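PDB 2VH4: tengpin from Thermoanaerobacter tengcongensis, which probably inhibits serine-type endopeptidases, as a serpin, and is held here in a latent conformation within a loop C-sheet polymer. Local coordinates for residues A[59-64]-A[291-296]; A[177-182]-A[224-229]; A[182-187]-A[326-331]; A[311-316]-A[341-346]. All blocks are in the same frame, centred on the assembly; numbering follows the deposited sequence.

Contact 1: residues A[59-64]-A[291-296]; sequences NETLAQ and MTDAFL
Q64 reaches from helix 59-70 to the amino end of the 3-10 turn 293-295, and its side-chain amide makes the hydrogen bonds of the contact. CG lies anti to the carbonyl carbon (chi1 -83°) and the chain runs on extended, which brings the amide across D293 at about a right angle. OE1 accepts from D293 N at 2.7 Å, a nearly straight bond (166°) lying in the carbonyl plane on a lone pair. T292 N donates to the OE1 from above that plane, at 3.1 Å. Water 1, which accepts from A294 N, gives a hydrogen to Q64 OE1 at 2.7 Å, linking the oxygen to a third backbone N-H. The other half of the amide turns to the carboxylate: Q64 NE2 donates to D293 OD1 at 3.0 Å, entering from above the carboxylate plane, with the two groups 84° apart. With a leucine in place of Q64, the N-H groups of T292 and D293 would probably lose their common acceptor and the D293 carboxylate would be freer to turn. One turn earlier, T61 lies against the same segment through carbon: CG2 rests 4.0 Å from A294 CB, while OG1 stands 3.5 Å from D293 CB and takes its hydrogen bond from D301 N. The aliphatic part of E60 passes D293, CG to OD2 being 3.7 Å. A side-chain amide bonded to the N-H groups at the entry to a 3-10 turn and to the carboxylate of its first residue joins helix 59-70 to the connection between helix 283-287 and strand 306-308 of the serpin fold.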
loop_
_atom_site.group_PDB
_atom_site.type_symbol
_atom_site.label_atom_id
_atom_site.label_comp_id
_atom_site.label_asym_id
_atom_site.label_seq_id
_atom_site.Cartn_x
_atom_site.Cartn_y
_atom_site.Cartn_z
ATOM N N ASN A 59 9.213 -18.669 14.253
ATOM C CA ASN A 59 9.609 -18.222 15.582
ATOM C C ASN A 59 9.366 -16.723 15.818
ATOM O O ASN A 59 8.249 -16.237 15.620
ATOM C CB ASN A 59 11.059 -18.637 15.874
ATOM C CG ASN A 59 11.273 -20.130 15.723
ATOM O OD1 ASN A 59 10.702 -20.925 16.464
ATOM N ND2 ASN A 59 12.093 -20.518 14.753
ATOM N N GLU A 60 10.408 -15.998 16.221
ATOM C CA GLU A 60 10.280 -14.590 16.576
ATOM C C GLU A 60 10.092 -13.698 15.351
ATOM O O GLU A 60 9.401 -12.686 15.422
ATOM C CB GLU A 60 11.473 -14.137 17.425
ATOM C CG GLU A 60 11.325 -12.755 18.086
ATOM C CD GLU A 60 10.200 -12.673 19.121
ATOM O OE1 GLU A 60 9.909 -13.681 19.803
ATOM O OE2 GLU A 60 9.612 -11.579 19.256
ATOM N N THR A 61 10.699 -14.075 14.229
ATOM C CA THR A 61 10.510 -13.343 12.984
ATOM C C THR A 61 9.047 -13.429 12.538
ATOM O O THR A 61 8.459 -12.417 12.136
ATOM C CB THR A 61 11.480 -13.813 11.882
ATOM O OG1 THR A 61 12.818 -13.523 12.288
ATOM C CG2 THR A 61 11.224 -13.078 10.573
ATOM N N LEU A 62 8.462 -14.624 12.643
ATOM C CA LEU A 62 7.034 -14.815 12.369
ATOM C C LEU A 62 6.158 -14.053 13.354
ATOM O O LEU A 62 5.276 -13.299 12.943
ATOM C CB LEU A 62 6.656 -16.302 12.364
ATOM C CG LEU A 62 5.176 -16.694 12.234
ATOM C CD1 LEU A 62 4.559 -16.098 10.982
ATOM C CD2 LEU A 62 4.999 -18.216 12.246
ATOM N N ALA A 63 6.402 -14.247 14.648
ATOM C CA ALA A 63 5.555 -13.646 15.676
ATOM C C ALA A 63 5.517 -12.124 15.554
ATOM O O ALA A 63 4.450 -11.524 15.697
ATOM C CB ALA A 63 6.001 -14.073 17.060
ATOM N N GLN A 64 6.674 -11.514 15.269
ATOM C CA GLN A 64 6.768 -10.064 15.037
ATOM C C GLN A 64 5.967 -9.615 13.804
ATOM O O GLN A 64 5.339 -8.557 13.831
ATOM C CB GLN A 64 8.226 -9.615 14.896
ATOM C CG GLN A 64 8.973 -9.377 16.215
ATOM C CD GLN A 64 10.483 -9.156 16.023
ATOM O OE1 GLN A 64 10.960 -8.924 14.913
ATOM N NE2 GLN A 64 11.232 -9.227 17.115
ATOM N N MET A 291 8.276 -4.985 13.654
ATOM C CA MET A 291 8.868 -5.972 12.758
ATOM C C MET A 291 10.369 -5.695 12.603
ATOM O O MET A 291 10.798 -5.029 11.654
ATOM C CB MET A 291 8.146 -5.924 11.414
ATOM C CG MET A 291 8.557 -6.962 10.404
ATOM S SD MET A 291 7.672 -6.660 8.860
ATOM C CE MET A 291 8.865 -7.266 7.669
ATOM N N THR A 292 11.165 -6.200 13.544
ATOM C CA THR A 292 12.584 -5.837 13.614
ATOM C C THR A 292 13.541 -6.962 13.201
ATOM O O THR A 292 14.519 -6.717 12.487
ATOM C CB THR A 292 12.975 -5.252 15.004
ATOM O OG1 THR A 292 12.507 -6.110 16.052
ATOM C CG2 THR A 292 12.367 -3.868 15.193
ATOM N N ASP A 293 13.242 -8.187 13.627
ATOM C CA ASP A 293 14.087 -9.346 13.329
ATOM C C ASP A 293 14.250 -9.649 11.840
ATOM O O ASP A 293 15.334 -10.036 11.406
ATOM C CB ASP A 293 13.587 -10.591 14.066
ATOM C CG ASP A 293 13.993 -10.608 15.532
ATOM O OD1 ASP A 293 14.100 -9.524 16.149
ATOM O OD2 ASP A 293 14.205 -11.714 16.072
ATOM N N ALA A 294 13.183 -9.460 11.063
ATOM C CA ALA A 294 13.197 -9.757 9.623
ATOM C C ALA A 294 14.286 -9.000 8.850
ATOM O O ALA A 294 14.752 -9.464 7.804
ATOM C CB ALA A 294 11.840 -9.470 9.020
ATOM N N PHE A 295 14.686 -7.847 9.378
ATOM C CA PHE A 295 15.631 -6.970 8.704
ATOM C C PHE A 295 17.073 -7.143 9.189
ATOM O O PHE A 295 17.969 -6.445 8.715
ATOM C CB PHE A 295 15.192 -5.512 8.859
ATOM C CG PHE A 295 13.852 -5.210 8.239
ATOM C CD1 PHE A 295 12.728 -5.022 9.039
ATOM C CD2 PHE A 295 13.712 -5.117 6.858
ATOM C CE1 PHE A 295 11.482 -4.746 8.474
ATOM C CE2 PHE A 295 12.469 -4.837 6.286
ATOM C CZ PHE A 295 11.356 -4.652 7.096
ATOM N N LEU A 296 17.286 -8.083 10.109
ATOM C CA LEU A 296 18.582 -8.282 10.764
ATOM C C LEU A 296 19.159 -9.662 10.456
ATOM O O LEU A 296 18.700 -10.665 11.014
ATOM C CB LEU A 296 18.450 -8.115 12.285
ATOM C CG LEU A 296 18.099 -6.752 12.882
ATOM C CD1 LEU A 296 17.866 -6.889 14.374
ATOM C CD2 LEU A 296 19.188 -5.711 12.589
HETATM O O HOH W 1 10.275 -9.399 12.305
#

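Contact 2: residues A[177-182]-A[224-229]; sequences EWETVY and PYAKNH
W178 and Y225 stand at the centre of a single backbone bridge, their CA atoms 4.2 Å apart, where the chain leaves strand 164-177 and the neighbouring segment leaves strand 218-224. Two nearly straight hydrogen bonds flank the pair: A226 N donates to E177 O at 2.7 Å, and E179 N to P224 O at 3.1 Å. P224 O is gripped again by water 2, which donates to it at 2.6 Å and accepts from T180 N, carrying the link one residue beyond E179. In both bridged side chains, CG is anti to the carbonyl carbon (chi1 -64° for W178 and -65° for Y225), which sends both rings off the same side of the bridge, with one face of the indole turned to the tyrosine. Their planes are only 8° from parallel, yet so far offset that little of one ring covers the other, with Y225 CE2 over the rim of the indole face, 3.3 Å from W178 CZ3. P224 O sits at the edge of the indole, and E177 O lies 3.5 Å from Y225 CD2 at the edge of the phenol ring. F174 meets Y225 edge-to-face. Away from the rings, E179 CB packs on P224 CG at 4.1 Å. The polar atoms of both rings reach the 326-331 segment, W178 NE1 donating to D327 O and Y225 OH bonding T331 OG1. Backbone bonds thus hold the two segments together, the aromatic pair packs through carbon, and the indole N-H and phenol hydroxyl of these buried residues are satisfied by D327 and T331.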
loop_
_atom_site.group_PDB
_atom_site.type_symbol
_atom_site.label_atom_id
_atom_site.label_comp_id
_atom_site.label_asym_id
_atom_site.label_seq_id
_atom_site.Cartn_x
_atom_site.Cartn_y
_atom_site.Cartn_z
ATOM N N GLU A 177 -13.929 6.230 -12.518
ATOM C CA GLU A 177 -14.516 7.524 -12.830
ATOM C C GLU A 177 -15.283 8.050 -11.632
ATOM O O GLU A 177 -15.852 7.269 -10.856
ATOM C CB GLU A 177 -15.474 7.408 -14.016
ATOM C CG GLU A 177 -14.797 7.144 -15.354
ATOM C CD GLU A 177 -15.741 7.285 -16.547
ATOM O OE1 GLU A 177 -16.880 7.781 -16.371
ATOM O OE2 GLU A 177 -15.335 6.897 -17.664
ATOM N N TRP A 178 -15.303 9.373 -11.484
ATOM C CA TRP A 178 -16.208 10.018 -10.541
ATOM C C TRP A 178 -17.638 9.670 -10.895
ATOM O O TRP A 178 -17.981 9.538 -12.084
ATOM C CB TRP A 178 -16.071 11.542 -10.586
ATOM C CG TRP A 178 -14.739 12.067 -10.162
ATOM C CD1 TRP A 178 -13.902 12.858 -10.895
ATOM C CD2 TRP A 178 -14.085 11.839 -8.906
ATOM N NE1 TRP A 178 -12.767 13.142 -10.172
ATOM C CE2 TRP A 178 -12.854 12.530 -8.948
ATOM C CE3 TRP A 178 -14.422 11.120 -7.749
ATOM C CZ2 TRP A 178 -11.952 12.522 -7.879
ATOM C CZ3 TRP A 178 -13.524 11.114 -6.682
ATOM C CH2 TRP A 178 -12.301 11.813 -6.761
ATOM N N GLU A 179 -18.469 9.520 -9.865
ATOM C CA GLU A 179 -19.910 9.438 -10.052
ATOM C C GLU A 179 -20.395 10.707 -10.761
ATOM O O GLU A 179 -21.212 10.641 -11.683
ATOM C CB GLU A 179 -20.598 9.291 -8.698
ATOM C CG GLU A 179 -22.113 9.225 -8.756
ATOM C CD GLU A 179 -22.602 7.807 -8.723
ATOM O OE1 GLU A 179 -22.548 7.123 -9.772
ATOM O OE2 GLU A 179 -23.030 7.374 -7.635
ATOM N N THR A 180 -19.881 11.854 -10.316
ATOM C CA THR A 180 -20.175 13.146 -10.929
ATOM C C THR A 180 -18.859 13.811 -11.297
ATOM O O THR A 180 -18.138 14.315 -10.433
ATOM C CB THR A 180 -20.991 14.074 -9.986
ATOM O OG1 THR A 180 -22.138 13.375 -9.482
ATOM C CG2 THR A 180 -21.452 15.339 -10.723
ATOM N N VAL A 181 -18.550 13.795 -12.589
ATOM C CA VAL A 181 -17.315 14.388 -13.108
ATOM C C VAL A 181 -17.308 15.909 -12.900
ATOM O O VAL A 181 -18.347 16.505 -12.632
ATOM C CB VAL A 181 -17.093 14.028 -14.613
ATOM C CG1 VAL A 181 -17.055 12.513 -14.806
ATOM C CG2 VAL A 181 -18.177 14.660 -15.508
ATOM N N TYR A 182 -16.138 16.526 -12.994
ATOM C CA TYR A 182 -16.053 17.983 -13.000
ATOM C C TYR A 182 -16.091 18.522 -14.433
ATOM O O TYR A 182 -15.329 18.069 -15.292
ATOM C CB TYR A 182 -14.758 18.463 -12.346
ATOM C CG TYR A 182 -14.560 18.081 -10.900
ATOM C CD1 TYR A 182 -13.917 16.892 -10.563
ATOM C CD2 TYR A 182 -14.970 18.930 -9.870
ATOM C CE1 TYR A 182 -13.706 16.538 -9.233
ATOM C CE2 TYR A 182 -14.765 18.587 -8.535
ATOM C CZ TYR A 182 -14.132 17.387 -8.223
ATOM O OH TYR A 182 -13.916 17.026 -6.913
ATOM N N PRO A 224 -17.885 10.007 -4.075
ATOM C CA PRO A 224 -17.974 8.643 -4.593
ATOM C C PRO A 224 -17.502 8.493 -6.037
ATOM O O PRO A 224 -17.656 9.412 -6.857
ATOM C CB PRO A 224 -19.463 8.334 -4.487
ATOM C CG PRO A 224 -20.124 9.653 -4.630
ATOM C CD PRO A 224 -19.189 10.694 -4.091
ATOM N N TYR A 225 -16.915 7.338 -6.327
ATOM C CA TYR A 225 -16.658 6.931 -7.695
ATOM C C TYR A 225 -17.909 6.242 -8.262
ATOM O O TYR A 225 -18.763 5.769 -7.501
ATOM C CB TYR A 225 -15.430 6.011 -7.752
ATOM C CG TYR A 225 -14.144 6.712 -7.356
ATOM C CD1 TYR A 225 -13.534 6.460 -6.130
ATOM C CD2 TYR A 225 -13.548 7.642 -8.203
ATOM C CE1 TYR A 225 -12.361 7.108 -5.762
ATOM C CE2 TYR A 225 -12.372 8.294 -7.842
ATOM C CZ TYR A 225 -11.791 8.026 -6.622
ATOM O OH TYR A 225 -10.635 8.681 -6.270
ATOM N N ALA A 226 -18.014 6.196 -9.592
ATOM C CA ALA A 226 -19.130 5.525 -10.273
ATOM C C ALA A 226 -19.296 4.076 -9.810
ATOM O O ALA A 226 -18.333 3.452 -9.366
ATOM C CB ALA A 226 -18.948 5.584 -11.795
ATOM N N LYS A 227 -20.524 3.563 -9.914
ATOM C CA LYS A 227 -20.906 2.210 -9.445
ATOM C C LYS A 227 -20.921 2.061 -7.908
ATOM O O LYS A 227 -21.403 1.054 -7.382
ATOM C CB LYS A 227 -20.058 1.100 -10.105
ATOM C CG LYS A 227 -19.852 1.239 -11.627
ATOM C CD LYS A 227 -21.135 0.990 -12.409
ATOM C CE LYS A 227 -20.926 1.181 -13.906
ATOM N NZ LYS A 227 -20.182 0.052 -14.545
ATOM N N ASN A 228 -20.406 3.070 -7.207
ATOM C CA ASN A 228 -20.429 3.146 -5.732
ATOM C C ASN A 228 -19.731 2.048 -4.934
ATOM O O ASN A 228 -20.202 1.655 -3.864
ATOM C CB ASN A 228 -21.855 3.361 -5.203
ATOM C CG ASN A 228 -22.076 4.777 -4.728
ATOM O OD1 ASN A 228 -22.810 5.550 -5.354
ATOM N ND2 ASN A 228 -21.414 5.142 -3.628
ATOM N N HIS A 229 -18.606 1.567 -5.442
ATOM C CA HIS A 229 -17.810 0.596 -4.711
ATOM C C HIS A 229 -16.671 1.296 -3.991
ATOM O O HIS A 229 -16.230 0.858 -2.924
ATOM C CB HIS A 229 -17.251 -0.458 -5.652
ATOM C CG HIS A 229 -18.295 -1.167 -6.450
ATOM N ND1 HIS A 229 -19.261 -1.963 -5.872
ATOM C CD2 HIS A 229 -18.513 -1.218 -7.786
ATOM C CE1 HIS A 229 -20.036 -2.464 -6.816
ATOM N NE2 HIS A 229 -19.600 -2.031 -7.987
HETATM O O HOH W 2 -18.646 11.703 -7.599
#

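Contact 3: residues A[182-187]-A[326-331]; sequences YEKASV and VDELGT
Y182 and E328 meet in what serpin nomenclature calls the breach, the end of β-sheet A at which the reactive-centre loop enters. Y182 N donates to E328 O at 2.9 Å. The same oxygen lies at the edge of the tyrosine ring, 3.6 Å from Y182 CD1, and Y182 CB packs on E328 CB. E328 sends CG anti to the carbonyl carbon (chi1 -66°) and then bends at chi2 (85°), carrying its carboxylate past V187, whose CG2 touches E328 CG at 3.8 Å, and across the end of K184. There K184 NZ forms a salt bridge to E328 OE2 at 3.0 Å, meeting it from above the carboxylate plane. E328 lies in the turn between strands 314-326 and 330-342; strand 330-342 is, consistent with the latent conformation, probably the inserted reactive-centre loop. D327 ties this turn internally as an Asx motif, its OD1 accepting from G330 N at 3.0 Å on the syn side and, weakly, from L329 N. E328 OE2 is shared with K273 of strand 263-281, while K184 NZ also pairs with E203 of strand 199-209. With two lysines paired to it, the buried E328 carboxylate is likely to stay ionised. The Y182 ring, lying against L271 and M205, meets W178 edge-to-face and K223 in a cation-pi contact.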
loop_
_atom_site.group_PDB
_atom_site.type_symbol
_atom_site.label_atom_id
_atom_site.label_comp_id
_atom_site.label_asym_id
_atom_site.label_seq_id
_atom_site.Cartn_x
_atom_site.Cartn_y
_atom_site.Cartn_z
ATOM N N TYR A 182 -16.138 16.526 -12.994
ATOM C CA TYR A 182 -16.053 17.983 -13.000
ATOM C C TYR A 182 -16.091 18.522 -14.433
ATOM O O TYR A 182 -15.329 18.069 -15.292
ATOM C CB TYR A 182 -14.758 18.463 -12.346
ATOM C CG TYR A 182 -14.560 18.081 -10.900
ATOM C CD1 TYR A 182 -13.917 16.892 -10.563
ATOM C CD2 TYR A 182 -14.970 18.930 -9.870
ATOM C CE1 TYR A 182 -13.706 16.538 -9.233
ATOM C CE2 TYR A 182 -14.765 18.587 -8.535
ATOM C CZ TYR A 182 -14.132 17.387 -8.223
ATOM O OH TYR A 182 -13.916 17.026 -6.913
ATOM N N GLU A 183 -16.983 19.476 -14.682
ATOM C CA GLU A 183 -16.902 20.319 -15.869
ATOM C C GLU A 183 -15.675 21.199 -15.663
ATOM O O GLU A 183 -15.364 21.555 -14.523
ATOM C CB GLU A 183 -18.148 21.209 -15.996
ATOM C CG GLU A 183 -19.431 20.500 -16.434
ATOM C CD GLU A 183 -20.704 21.341 -16.206
ATOM O OE1 GLU A 183 -21.814 20.805 -16.442
ATOM O OE2 GLU A 183 -20.612 22.525 -15.789
ATOM N N LYS A 184 -14.979 21.554 -16.743
ATOM C CA LYS A 184 -13.793 22.415 -16.636
ATOM C C LYS A 184 -14.121 23.793 -16.041
ATOM O O LYS A 184 -13.266 24.423 -15.417
ATOM C CB LYS A 184 -13.090 22.552 -17.989
ATOM C CG LYS A 184 -11.659 23.094 -17.914
ATOM C CD LYS A 184 -10.685 22.073 -17.346
ATOM C CE LYS A 184 -9.340 22.710 -17.031
ATOM N NZ LYS A 184 -8.332 21.698 -16.618
ATOM N N ALA A 185 -15.367 24.233 -16.219
ATOM C CA ALA A 185 -15.867 25.484 -15.645
ATOM C C ALA A 185 -15.901 25.465 -14.113
ATOM O O ALA A 185 -16.023 26.514 -13.475
ATOM C CB ALA A 185 -17.244 25.802 -16.198
ATOM N N SER A 186 -15.789 24.271 -13.532
ATOM C CA SER A 186 -15.699 24.109 -12.084
ATOM C C SER A 186 -14.253 24.097 -11.595
ATOM O O SER A 186 -13.998 23.917 -10.401
ATOM C CB SER A 186 -16.395 22.820 -11.662
ATOM O OG SER A 186 -17.785 22.907 -11.905
ATOM N N VAL A 187 -13.322 24.283 -12.531
ATOM C CA VAL A 187 -11.891 24.183 -12.261
ATOM C C VAL A 187 -11.213 25.530 -12.508
ATOM O O VAL A 187 -11.516 26.220 -13.482
ATOM C CB VAL A 187 -11.212 23.080 -13.128
ATOM C CG1 VAL A 187 -9.791 22.787 -12.638
ATOM C CG2 VAL A 187 -12.042 21.801 -13.135
ATOM N N VAL A 326 -5.249 12.405 -9.964
ATOM C CA VAL A 326 -6.598 12.859 -9.663
ATOM C C VAL A 326 -6.920 14.047 -10.570
ATOM O O VAL A 326 -6.280 15.096 -10.484
ATOM C CB VAL A 326 -6.769 13.237 -8.161
ATOM C CG1 VAL A 326 -8.117 13.898 -7.919
ATOM C CG2 VAL A 326 -6.615 11.998 -7.270
ATOM N N ASP A 327 -7.908 13.859 -11.439
ATOM C CA ASP A 327 -8.314 14.875 -12.383
ATOM C C ASP A 327 -9.840 15.012 -12.405
ATOM O O ASP A 327 -10.530 14.554 -11.487
ATOM C CB ASP A 327 -7.766 14.544 -13.775
ATOM C CG ASP A 327 -8.420 13.310 -14.396
ATOM O OD1 ASP A 327 -9.086 12.521 -13.685
ATOM O OD2 ASP A 327 -8.265 13.129 -15.617
ATOM N N GLU A 328 -10.349 15.626 -13.472
ATOM C CA GLU A 328 -11.764 15.967 -13.618
ATOM C C GLU A 328 -12.662 14.756 -13.836
ATOM O O GLU A 328 -13.855 14.798 -13.537
ATOM C CB GLU A 328 -11.941 16.942 -14.780
ATOM C CG GLU A 328 -11.310 18.311 -14.539
ATOM C CD GLU A 328 -9.835 18.386 -14.895
ATOM O OE1 GLU A 328 -9.213 17.352 -15.214
ATOM O OE2 GLU A 328 -9.292 19.502 -14.857
ATOM N N LEU A 329 -12.080 13.675 -14.339
ATOM C CA LEU A 329 -12.863 12.520 -14.750
ATOM C C LEU A 329 -12.835 11.398 -13.724
ATOM O O LEU A 329 -13.778 10.614 -13.640
ATOM C CB LEU A 329 -12.387 12.024 -16.117
ATOM C CG LEU A 329 -12.494 13.113 -17.194
ATOM C CD1 LEU A 329 -11.397 12.976 -18.241
ATOM C CD2 LEU A 329 -13.884 13.132 -17.838
ATOM N N GLY A 330 -11.761 11.335 -12.940
ATOM C CA GLY A 330 -11.631 10.318 -11.909
ATOM C C GLY A 330 -10.254 10.210 -11.295
ATOM O O GLY A 330 -9.584 11.215 -11.042
ATOM N N THR A 331 -9.836 8.973 -11.050
ATOM C CA THR A 331 -8.568 8.702 -10.395
ATOM C C THR A 331 -7.944 7.429 -10.933
ATOM O O THR A 331 -8.601 6.388 -11.045
ATOM C CB THR A 331 -8.739 8.587 -8.862
ATOM O OG1 THR A 331 -9.380 9.762 -8.364
ATOM C CG2 THR A 331 -7.399 8.436 -8.162
#

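Contact 4: residues A[311-316]-A[341-346]; sequences GNLYIS and ITAAGI
Y314 places CG between its backbone N and carbonyl carbon (chi1 72°), the crowded position, and T342 puts CG2 in the equivalent place, an arrangement that lays the two side chains side by side, pointing the same way. The methyl stands over one face of the phenol ring, a CH-pi contact with T342 CG2 3.9 Å from the Y314 centroid, displaced toward the rim. S316 CB touches the same T342 CG2 at 3.5 Å, and T342 OG1 turns away to D164. Y314 OH reaches past the strand end to donate to A344 O at 2.5 Å, from 48° above the carbonyl plane. Replacing Y314 with a leucine would probably leave A344 O without this donor, take the aromatic face from the T342 methyl and let the chain at A344 and G345 move. The backbones form an antiparallel hydrogen-bonded pair, T342 N giving to Y314 O at 2.9 Å and Y314 N to T342 O at 3.1 Å. I315 and I341, the adjoining non-hydrogen-bonded pair, project from the other face, I315 CG1 meeting I341 CD1 at 3.8 Å, while L313 CB packs on I341 CG2 at 4.0 Å. Strand 330-342 runs here between strand 314-326 and strand 164-177, whose V165 and L168 receive I341; P297 and A300 lie against Y314, and N283 of helix 283-287 bonds S316 O.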
loop_
_atom_site.group_PDB
_atom_site.type_symbol
_atom_site.label_atom_id
_atom_site.label_comp_id
_atom_site.label_asym_id
_atom_site.label_seq_id
_atom_site.Cartn_x
_atom_site.Cartn_y
_atom_site.Cartn_z
ATOM N N GLY A 311 23.967 -18.398 3.110
ATOM C CA GLY A 311 23.968 -17.705 4.398
ATOM C C GLY A 311 22.569 -17.544 4.958
ATOM O O GLY A 311 21.597 -18.047 4.378
ATOM N N ASN A 312 22.454 -16.850 6.088
ATOM C CA ASN A 312 21.148 -16.608 6.677
ATOM C C ASN A 312 20.340 -15.609 5.850
ATOM O O ASN A 312 20.808 -14.499 5.560
ATOM C CB ASN A 312 21.263 -16.132 8.123
ATOM C CG ASN A 312 19.923 -16.138 8.848
ATOM O OD1 ASN A 312 19.445 -15.098 9.307
ATOM N ND2 ASN A 312 19.309 -17.315 8.951
ATOM N N LEU A 313 19.132 -16.021 5.474
ATOM C CA LEU A 313 18.252 -15.201 4.647
ATOM C C LEU A 313 17.501 -14.164 5.482
ATOM O O LEU A 313 17.013 -14.459 6.575
ATOM C CB LEU A 313 17.258 -16.083 3.877
ATOM C CG LEU A 313 17.810 -17.179 2.953
ATOM C CD1 LEU A 313 16.675 -18.019 2.397
ATOM C CD2 LEU A 313 18.666 -16.608 1.823
ATOM N N TYR A 314 17.407 -12.950 4.947
ATOM C CA TYR A 314 16.733 -11.839 5.621
ATOM C C TYR A 314 16.185 -10.870 4.581
ATOM O O TYR A 314 16.570 -10.936 3.415
ATOM C CB TYR A 314 17.706 -11.122 6.574
ATOM C CG TYR A 314 18.758 -10.290 5.873
ATOM C CD1 TYR A 314 18.546 -8.928 5.631
ATOM C CD2 TYR A 314 19.971 -10.858 5.456
ATOM C CE1 TYR A 314 19.495 -8.157 4.986
ATOM C CE2 TYR A 314 20.939 -10.087 4.809
ATOM C CZ TYR A 314 20.689 -8.736 4.576
ATOM O OH TYR A 314 21.621 -7.953 3.936
ATOM N N ILE A 315 15.287 -9.980 5.005
ATOM C CA ILE A 315 14.772 -8.921 4.137
ATOM C C ILE A 315 15.756 -7.752 4.108
ATOM O O ILE A 315 15.989 -7.113 5.142
ATOM C CB ILE A 315 13.383 -8.393 4.594
ATOM C CG1 ILE A 315 12.390 -9.542 4.812
ATOM C CG2 ILE A 315 12.832 -7.376 3.588
ATOM C CD1 ILE A 315 11.015 -9.107 5.324
ATOM N N SER A 316 16.336 -7.483 2.935
ATOM C CA SER A 316 17.210 -6.320 2.759
ATOM C C SER A 316 16.394 -5.063 2.512
ATOM O O SER A 316 16.772 -3.980 2.959
ATOM C CB SER A 316 18.206 -6.526 1.619
ATOM O OG SER A 316 17.537 -6.837 0.411
ATOM N N ILE A 341 14.559 -10.757 -0.471
ATOM C CA ILE A 341 15.185 -11.779 0.367
ATOM C C ILE A 341 16.624 -12.049 -0.090
ATOM O O ILE A 341 16.859 -12.510 -1.216
ATOM C CB ILE A 341 14.350 -13.096 0.371
ATOM C CG1 ILE A 341 12.908 -12.839 0.838
ATOM C CG2 ILE A 341 15.015 -14.170 1.214
ATOM C CD1 ILE A 341 12.749 -12.316 2.273
ATOM N N THR A 342 17.581 -11.769 0.793
ATOM C CA THR A 342 19.000 -11.838 0.437
ATOM C C THR A 342 19.857 -12.527 1.500
ATOM O O THR A 342 19.434 -12.692 2.642
ATOM C CB THR A 342 19.568 -10.433 0.109
ATOM O OG1 THR A 342 20.829 -10.565 -0.563
ATOM C CG2 THR A 342 19.745 -9.613 1.368
ATOM N N ALA A 343 21.069 -12.911 1.109
ATOM C CA ALA A 343 21.931 -13.752 1.940
ATOM C C ALA A 343 22.955 -12.969 2.758
ATOM O O ALA A 343 23.306 -13.373 3.869
ATOM C CB ALA A 343 22.634 -14.787 1.078
ATOM N N ALA A 344 23.431 -11.856 2.212
ATOM C CA ALA A 344 24.563 -11.163 2.808
ATOM C C ALA A 344 24.339 -9.657 2.949
ATOM O O ALA A 344 23.322 -9.123 2.498
ATOM C CB ALA A 344 25.831 -11.453 2.004
ATOM N N GLY A 345 25.297 -8.991 3.589
ATOM C CA GLY A 345 25.284 -7.542 3.715
ATOM C C GLY A 345 24.340 -7.042 4.786
ATOM O O GLY A 345 23.777 -7.831 5.550
ATOM N N ILE A 346 24.166 -5.722 4.828
ATOM C CA ILE A 346 23.334 -5.065 5.828
ATOM C C ILE A 346 22.752 -3.759 5.260
ATOM O O ILE A 346 23.495 -2.925 4.733
ATOM C CB ILE A 346 24.125 -4.827 7.167
ATOM C CG1 ILE A 346 23.243 -4.192 8.250
ATOM C CG2 ILE A 346 25.392 -4.000 6.942
ATOM C CD1 ILE A 346 22.531 -5.187 9.129
#

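In the fold
From the N terminus, helix 59-70 comes first, and contact 1 closes a long loop back to it from 291-296. Nested inside lies contact 2, joining the exits of strands 164-177 and 218-224. Contact 3 starts at Y182, which it shares with contact 2, and ends at 326-331, so it crosses contacts 1, 2 and 4. Contact 4 pairs the open ends of hairpin strands 314-326 and 330-342, and follows contact 1 in series. Contacts 2 and 3 adjoin at one end of β-sheet A, their centres about 11 Å apart; contacts 1 and 4 adjoin at the other, touching through A294 and I315. Strand 330-342 spans the gap, serving contacts 3 and 4, whose centres are about 47 Å apart.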